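Local coordinates for uncharacterized protein Rv2277c (Mycobacterium tuberculosis, PDB 5VUG) that is uncharacterised but folds as a TIM barrel of the glycerophosphodiester phosphodiesterase family and probably hydrolyses phosphoric diesters, at residues 35-46 against 115-126; 107-115 against 141-150. All blocks are in the same frame, centred on the assembly; numbering follows the deposited sequence.

How the contacts relate
From the N terminus, the chain runs through helix 28-36 into strand 41-48, the first half of contact 1. It then makes the short strand 54-56 and a long excursion before entering helix 109-114, which opens contact 2. The loop from Ala-115, a residue both contacts share, leads into strand 121-125, and there contact 1 closes a loop of 68 residues as two parallel barrel strands join. Helix 134-145 follows, and contact 2 closes against helix 109-114 across 25 residues. The two closures therefore cross rather than nest. Arg-150 joins them, its backbone O meeting Leu-122 N and its NH1 meeting Met-120 O, which ties the outer helices to the barrel wall.

Contact 1 (35-46 against 115-126); sequences VAAGVDGMWLTV and ATPPDMTLFLDL. With CA (calcium ion), chain B.
Trp-43 and Phe-123 are neighbours on one face of the sheet, on the parallel strands 41-46 and 121-125. With CG anti to the backbone N (chi1 179°), the indole of Trp-43 is swung over the neighbouring strand. Its CB and CG lie by Phe-123 O, which sits over one ring face near the rim. Farther out, CE3 presses on Phe-123 CB at 3.4 Å, the two side chains crossing at about a right angle, and CZ3 lies by the same CB; CZ2 lies by CB and CG of Asp-125. On the pyrrole side NE1 passes Asp-125 CB at 3.6 Å and gives its proton to a water in the ring plane; that water also bonds Thr-45 OG1 and donates to Asp-125 OD2. Between the strands, Met-42 N to Thr-121 O (2.9 Å) starts a run of five backbone bonds that ends with Val-46 N to Asp-125 O.

On the other side of the sheet Met-42, a selenomethionine, lays CE 3.7 Å from SE of Met-120, which comes just before the strand. At the start of the strands a calcium ion takes Asp-119 O at 2.3 Å and a water that accepts from Thr-121 N.

This is one step of the parallel TIM barrel wall. Strand 12-16 flanks 41-48, and strand 151-154 flanks 121-125; helix 28-36 packs on Met-42 and Leu-44, while Trp-43 meets His-16, Tyr-154, Phe-249 and a bound glycerol.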
# COMPACT_ATOMS: atom_id res chain seq x y z
N VAL A 35 11.87 28.71 -20.63
CA VAL A 35 10.90 29.64 -21.21
C VAL A 35 10.96 29.58 -22.73
O VAL A 35 9.92 29.49 -23.40
CB VAL A 35 11.13 31.07 -20.68
CG1 VAL A 35 10.17 32.05 -21.35
CG2 VAL A 35 10.98 31.14 -19.17
N ALA A 36 12.17 29.63 -23.29
CA ALA A 36 12.34 29.62 -24.74
C ALA A 36 11.82 28.32 -25.36
O ALA A 36 11.42 28.32 -26.54
CB ALA A 36 13.81 29.83 -25.09
N ALA A 37 11.83 27.22 -24.60
CA ALA A 37 11.30 25.94 -25.06
C ALA A 37 9.79 25.83 -24.91
O ALA A 37 9.24 24.76 -25.19
CB ALA A 37 11.99 24.77 -24.34
N GLY A 38 9.11 26.88 -24.47
CA GLY A 38 7.67 26.91 -24.50
C GLY A 38 6.97 26.33 -23.29
O GLY A 38 5.77 26.04 -23.37
N VAL A 39 7.66 26.17 -22.16
CA VAL A 39 6.99 25.59 -20.99
C VAL A 39 5.89 26.52 -20.48
O VAL A 39 5.90 27.74 -20.70
CB VAL A 39 7.98 25.23 -19.87
CG1 VAL A 39 9.10 24.33 -20.42
CG2 VAL A 39 8.52 26.49 -19.20
N ASP A 40 4.92 25.91 -19.79
CA ASP A 40 3.78 26.61 -19.21
C ASP A 40 3.93 26.86 -17.71
O ASP A 40 3.10 27.56 -17.13
CB ASP A 40 2.51 25.78 -19.43
CG ASP A 40 2.31 25.42 -20.88
OD1 ASP A 40 2.03 26.33 -21.68
OD2 ASP A 40 2.46 24.22 -21.23
N GLY A 41 4.93 26.27 -17.08
CA GLY A 41 5.14 26.48 -15.66
C GLY A 41 6.58 26.18 -15.34
O GLY A 41 7.27 25.48 -16.10
N MSE A 42 7.03 26.71 -14.20
CA MSE A 42 8.43 26.63 -13.78
C MSE A 42 8.49 26.09 -12.35
O MSE A 42 7.98 26.72 -11.42
CB MSE A 42 9.06 28.03 -13.87
CG MSE A 42 10.58 28.08 -13.73
SE MSE A 42 11.48 27.29 -15.29
CE MSE A 42 10.85 28.49 -16.69
N TRP A 43 9.10 24.93 -12.17
CA TRP A 43 9.22 24.30 -10.86
C TRP A 43 10.65 24.52 -10.35
O TRP A 43 11.61 24.09 -11.00
CB TRP A 43 8.93 22.79 -10.99
CG TRP A 43 9.05 22.01 -9.70
CD1 TRP A 43 10.21 21.70 -9.01
CD2 TRP A 43 7.98 21.42 -8.96
NE1 TRP A 43 9.90 20.96 -7.89
CE2 TRP A 43 8.55 20.78 -7.83
CE3 TRP A 43 6.59 21.37 -9.14
CZ2 TRP A 43 7.77 20.10 -6.88
CZ3 TRP A 43 5.82 20.70 -8.20
CH2 TRP A 43 6.41 20.08 -7.08
N LEU A 44 10.79 25.16 -9.20
CA LEU A 44 12.09 25.58 -8.69
C LEU A 44 12.23 25.13 -7.24
O LEU A 44 11.26 25.18 -6.48
CB LEU A 44 12.21 27.11 -8.76
CG LEU A 44 11.99 27.76 -10.13
CD1 LEU A 44 11.92 29.27 -10.02
CD2 LEU A 44 13.08 27.31 -11.13
N THR A 45 13.44 24.71 -6.85
CA THR A 45 13.67 24.25 -5.48
C THR A 45 14.34 25.37 -4.70
O THR A 45 15.35 25.91 -5.15
CB THR A 45 14.57 23.01 -5.43
OG1 THR A 45 14.33 22.17 -6.56
CG2 THR A 45 14.31 22.24 -4.15
N VAL A 46 13.79 25.70 -3.52
CA VAL A 46 14.18 26.91 -2.80
C VAL A 46 14.74 26.55 -1.42
O VAL A 46 14.16 25.74 -0.69
CB VAL A 46 13.00 27.89 -2.67
CG1 VAL A 46 13.49 29.24 -2.15
CG2 VAL A 46 12.28 28.04 -4.02
N ALA A 115 13.53 36.32 -14.10
CA ALA A 115 13.88 35.64 -15.34
C ALA A 115 12.69 34.91 -15.94
O ALA A 115 12.86 34.21 -16.94
CB ALA A 115 15.01 34.64 -15.10
N THR A 116 11.50 35.06 -15.36
CA THR A 116 10.32 34.41 -15.92
C THR A 116 9.31 35.47 -16.35
O THR A 116 9.26 36.56 -15.77
CB THR A 116 9.66 33.45 -14.92
OG1 THR A 116 9.26 34.16 -13.75
CG2 THR A 116 10.61 32.33 -14.54
N PRO A 117 8.51 35.17 -17.37
CA PRO A 117 7.55 36.16 -17.87
C PRO A 117 6.37 36.30 -16.92
O PRO A 117 6.13 35.42 -16.07
CB PRO A 117 7.12 35.56 -19.22
CG PRO A 117 7.37 34.11 -19.09
CD PRO A 117 8.58 33.97 -18.21
N PRO A 118 5.60 37.39 -17.04
CA PRO A 118 4.59 37.70 -16.02
C PRO A 118 3.44 36.71 -15.97
O PRO A 118 2.76 36.63 -14.94
CB PRO A 118 4.10 39.10 -16.42
CG PRO A 118 4.44 39.20 -17.89
CD PRO A 118 5.72 38.46 -18.04
N ASP A 119 3.22 35.95 -17.04
CA ASP A 119 2.16 34.96 -17.08
C ASP A 119 2.56 33.63 -16.47
O ASP A 119 1.70 32.75 -16.34
CB ASP A 119 1.82 34.67 -18.53
CG ASP A 119 3.03 34.21 -19.30
OD1 ASP A 119 3.87 35.06 -19.66
OD2 ASP A 119 3.19 32.98 -19.47
N MSE A 120 3.83 33.41 -16.15
CA MSE A 120 4.21 32.05 -15.82
C MSE A 120 4.05 31.63 -14.37
O MSE A 120 4.55 32.28 -13.44
CB MSE A 120 5.60 31.68 -16.31
CG MSE A 120 5.83 30.17 -16.25
SE MSE A 120 7.46 29.87 -16.99
CE MSE A 120 6.97 30.23 -18.82
N THR A 121 3.34 30.52 -14.21
CA THR A 121 3.12 29.96 -12.89
C THR A 121 4.41 29.36 -12.38
O THR A 121 5.10 28.62 -13.11
CB THR A 121 2.02 28.90 -12.96
OG1 THR A 121 0.85 29.46 -13.56
CG2 THR A 121 1.69 28.38 -11.56
N LEU A 122 4.76 29.68 -11.14
CA LEU A 122 5.94 29.15 -10.47
C LEU A 122 5.49 28.17 -9.40
O LEU A 122 4.60 28.48 -8.60
CB LEU A 122 6.71 30.29 -9.80
CG LEU A 122 7.02 31.50 -10.68
CD1 LEU A 122 7.78 32.55 -9.90
CD2 LEU A 122 7.80 31.06 -11.92
N PHE A 123 6.10 27.00 -9.39
CA PHE A 123 5.91 26.02 -8.32
C PHE A 123 7.20 26.00 -7.52
O PHE A 123 8.26 25.70 -8.08
CB PHE A 123 5.58 24.65 -8.91
CG PHE A 123 4.31 24.64 -9.71
CD1 PHE A 123 3.08 24.41 -9.08
CD2 PHE A 123 4.32 24.95 -11.06
CE1 PHE A 123 1.90 24.42 -9.81
CE2 PHE A 123 3.14 24.98 -11.79
CZ PHE A 123 1.93 24.72 -11.17
N LEU A 124 7.12 26.38 -6.25
CA LEU A 124 8.29 26.57 -5.41
C LEU A 124 8.32 25.43 -4.40
O LEU A 124 7.48 25.39 -3.49
CB LEU A 124 8.22 27.92 -4.71
CG LEU A 124 8.08 29.12 -5.64
CD1 LEU A 124 8.08 30.43 -4.84
CD2 LEU A 124 9.18 29.12 -6.70
N ASP A 125 9.27 24.53 -4.57
CA ASP A 125 9.40 23.35 -3.71
C ASP A 125 10.31 23.71 -2.54
O ASP A 125 11.50 23.99 -2.73
CB ASP A 125 9.97 22.18 -4.50
CG ASP A 125 10.08 20.90 -3.67
OD1 ASP A 125 9.40 20.79 -2.62
OD2 ASP A 125 10.86 20.00 -4.06
N LEU A 126 9.74 23.74 -1.34
CA LEU A 126 10.48 24.15 -0.15
C LEU A 126 10.86 22.95 0.71
O LEU A 126 10.01 22.10 0.99
CB LEU A 126 9.64 25.13 0.67
CG LEU A 126 9.70 26.63 0.37
CD1 LEU A 126 9.39 26.96 -1.08
CD2 LEU A 126 8.78 27.39 1.31
CA CA B . 0.08 31.11 -16.17
O HOH W 1 1.76 29.44 -16.41
O HOH W 2 12.27 20.30 -6.29
O HOH W 3 0.44 31.33 -18.60

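Contact 2 (107-115 against 141-150); sequences PTLEQAIGA and VLTRTGAAGR
Glu-110 and Arg-144 meet end-on between two helices, their side chains crossing at about a right angle. The carboxylate and guanidinium planes are 30° apart. NH1 of Arg-144 bonds OE1 of Glu-110 at 2.8 Å, and NH2 bonds OE2 at the same 2.8 Å, a salt bridge with one nitrogen to each oxygen. Both oxygens are approached on the syn side, somewhat out of the carboxylate plane, yet lie close to the guanidinium plane. Glu-110 reaches the arginine with its chain extended beyond CG, whereas Arg-144 bends at chi3 (37°) to turn back toward the acid.

Deeper in, Ile-113 is the apolar centre. Its side chain runs antiparallel past Val-141, with CD1 3.9 Å from CG1, and lies crosswise to Leu-142, whose CD2 its CD1 touches. The CG2 branch of Ile-113 turns instead to Ala-147 CB at 3.8 Å.

Helices 109-114 and 134-145 belong to the outer layer of the TIM barrel; the first crosses the last stretch of the second, 141-145, at -44° with axes 10.6 Å apart. They come before and after strand 121-125, whose Leu-124 touches Leu-109 and Leu-142 and whose Leu-122 touches Ile-113. A capping box starts the first helix: Gln-111 N bonds Thr-108 OG1 at 2.9 Å, and Thr-108 N bonds Gln-111 OE1 on a lone pair in the carbonyl plane.

Past the second helix, Arg-150 brings the edge of its guanidinium to Ile-113 O, a weak bond from NH2; Thr-116 OG1 bonds the same O, and Arg-150 NH1 also bonds Met-120 O and Thr-116 OG1.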
# COMPACT_ATOMS: atom_id res chain seq x y z
N PRO A 107 21.38 31.16 -8.29
CA PRO A 107 20.63 32.42 -8.32
C PRO A 107 19.77 32.62 -7.08
O PRO A 107 19.38 31.66 -6.42
CB PRO A 107 19.73 32.22 -9.55
CG PRO A 107 19.39 30.71 -9.47
CD PRO A 107 20.62 30.04 -8.89
N THR A 108 19.42 33.87 -6.78
CA THR A 108 18.42 34.09 -5.76
C THR A 108 17.04 33.77 -6.33
O THR A 108 16.83 33.77 -7.55
CB THR A 108 18.42 35.54 -5.28
OG1 THR A 108 18.08 36.42 -6.37
CG2 THR A 108 19.77 35.93 -4.68
N LEU A 109 16.09 33.49 -5.43
CA LEU A 109 14.70 33.34 -5.86
C LEU A 109 14.23 34.59 -6.58
O LEU A 109 13.52 34.51 -7.59
CB LEU A 109 13.81 33.02 -4.67
CG LEU A 109 12.30 32.99 -4.95
CD1 LEU A 109 11.93 31.88 -5.94
CD2 LEU A 109 11.54 32.82 -3.65
N GLU A 110 14.63 35.76 -6.08
CA GLU A 110 14.23 37.03 -6.69
C GLU A 110 14.74 37.13 -8.13
O GLU A 110 13.99 37.54 -9.03
CB GLU A 110 14.72 38.19 -5.81
CG GLU A 110 14.26 39.56 -6.25
CD GLU A 110 14.13 40.55 -5.09
OE1 GLU A 110 13.75 41.71 -5.35
OE2 GLU A 110 14.37 40.18 -3.92
N GLN A 111 16.00 36.74 -8.37
CA GLN A 111 16.52 36.72 -9.73
C GLN A 111 15.74 35.75 -10.60
O GLN A 111 15.46 36.04 -11.77
CB GLN A 111 18.00 36.31 -9.73
CG GLN A 111 18.98 37.41 -9.35
CD GLN A 111 20.40 36.88 -9.16
OE1 GLN A 111 20.61 35.82 -8.56
NE2 GLN A 111 21.37 37.63 -9.66
N ALA A 112 15.44 34.57 -10.06
CA ALA A 112 14.68 33.57 -10.81
C ALA A 112 13.31 34.09 -11.20
O ALA A 112 12.86 33.89 -12.34
CB ALA A 112 14.54 32.31 -9.96
N ILE A 113 12.61 34.74 -10.27
CA ILE A 113 11.31 35.33 -10.57
C ILE A 113 11.43 36.31 -11.72
O ILE A 113 10.62 36.30 -12.66
CB ILE A 113 10.71 35.98 -9.31
CG1 ILE A 113 10.36 34.91 -8.28
CG2 ILE A 113 9.50 36.85 -9.65
CD1 ILE A 113 10.10 35.44 -6.91
N GLY A 114 12.45 37.17 -11.67
CA GLY A 114 12.67 38.15 -12.73
C GLY A 114 13.01 37.55 -14.08
O GLY A 114 12.81 38.21 -15.11
N ALA A 115 13.53 36.32 -14.10
CA ALA A 115 13.88 35.64 -15.34
C ALA A 115 12.69 34.91 -15.94
O ALA A 115 12.86 34.21 -16.94
CB ALA A 115 15.01 34.64 -15.10
N VAL A 141 9.85 37.68 -0.09
CA VAL A 141 10.21 37.89 -1.50
C VAL A 141 8.96 37.91 -2.37
O VAL A 141 8.80 38.78 -3.23
CB VAL A 141 11.20 36.83 -1.99
CG1 VAL A 141 11.36 36.93 -3.52
CG2 VAL A 141 12.55 36.99 -1.32
N LEU A 142 8.07 36.94 -2.18
CA LEU A 142 6.88 36.89 -3.02
C LEU A 142 6.01 38.13 -2.85
O LEU A 142 5.43 38.62 -3.82
CB LEU A 142 6.07 35.63 -2.72
CG LEU A 142 6.77 34.34 -3.17
CD1 LEU A 142 5.95 33.14 -2.75
CD2 LEU A 142 7.03 34.34 -4.68
N THR A 143 5.93 38.65 -1.61
CA THR A 143 5.15 39.85 -1.34
C THR A 143 5.78 41.06 -2.02
O THR A 143 5.09 41.83 -2.71
CB THR A 143 5.08 40.11 0.17
OG1 THR A 143 4.30 39.09 0.80
CG2 THR A 143 4.45 41.47 0.45
N ARG A 144 7.08 41.26 -1.83
CA ARG A 144 7.75 42.45 -2.33
C ARG A 144 7.84 42.46 -3.85
O ARG A 144 7.73 43.53 -4.47
CB ARG A 144 9.12 42.59 -1.69
CG ARG A 144 9.81 43.91 -2.00
CD ARG A 144 11.04 44.09 -1.14
NE ARG A 144 11.73 42.82 -0.93
CZ ARG A 144 12.48 42.23 -1.85
NH1 ARG A 144 12.63 42.79 -3.04
NH2 ARG A 144 13.07 41.07 -1.58
N THR A 145 8.02 41.29 -4.47
CA THR A 145 8.06 41.23 -5.93
C THR A 145 6.69 41.23 -6.57
O THR A 145 6.59 41.44 -7.78
CB THR A 145 8.82 39.99 -6.41
OG1 THR A 145 8.13 38.80 -5.98
CG2 THR A 145 10.24 39.98 -5.88
N GLY A 146 5.63 40.97 -5.81
CA GLY A 146 4.30 40.84 -6.38
C GLY A 146 4.06 39.53 -7.09
O GLY A 146 3.09 39.41 -7.84
N ALA A 147 4.91 38.53 -6.87
CA ALA A 147 4.78 37.25 -7.54
C ALA A 147 3.95 36.25 -6.75
O ALA A 147 3.78 35.12 -7.21
CB ALA A 147 6.16 36.66 -7.86
N ALA A 148 3.43 36.63 -5.58
CA ALA A 148 2.65 35.67 -4.80
C ALA A 148 1.44 35.16 -5.58
O ALA A 148 1.04 34.01 -5.42
CB ALA A 148 2.22 36.27 -3.46
N GLY A 149 0.86 36.00 -6.45
CA GLY A 149 -0.32 35.62 -7.19
C GLY A 149 -0.09 34.60 -8.27
O GLY A 149 -1.07 34.01 -8.76
N ARG A 150 1.16 34.37 -8.66
CA ARG A 150 1.47 33.37 -9.69
C ARG A 150 2.36 32.26 -9.16
O ARG A 150 2.91 31.49 -9.96
CB ARG A 150 2.06 34.01 -10.95
CG ARG A 150 3.43 34.65 -10.76
CD ARG A 150 3.86 35.27 -12.10
NE ARG A 150 5.09 36.05 -12.02
CZ ARG A 150 6.27 35.63 -12.48
NH1 ARG A 150 6.38 34.43 -13.04
NH2 ARG A 150 7.33 36.41 -12.39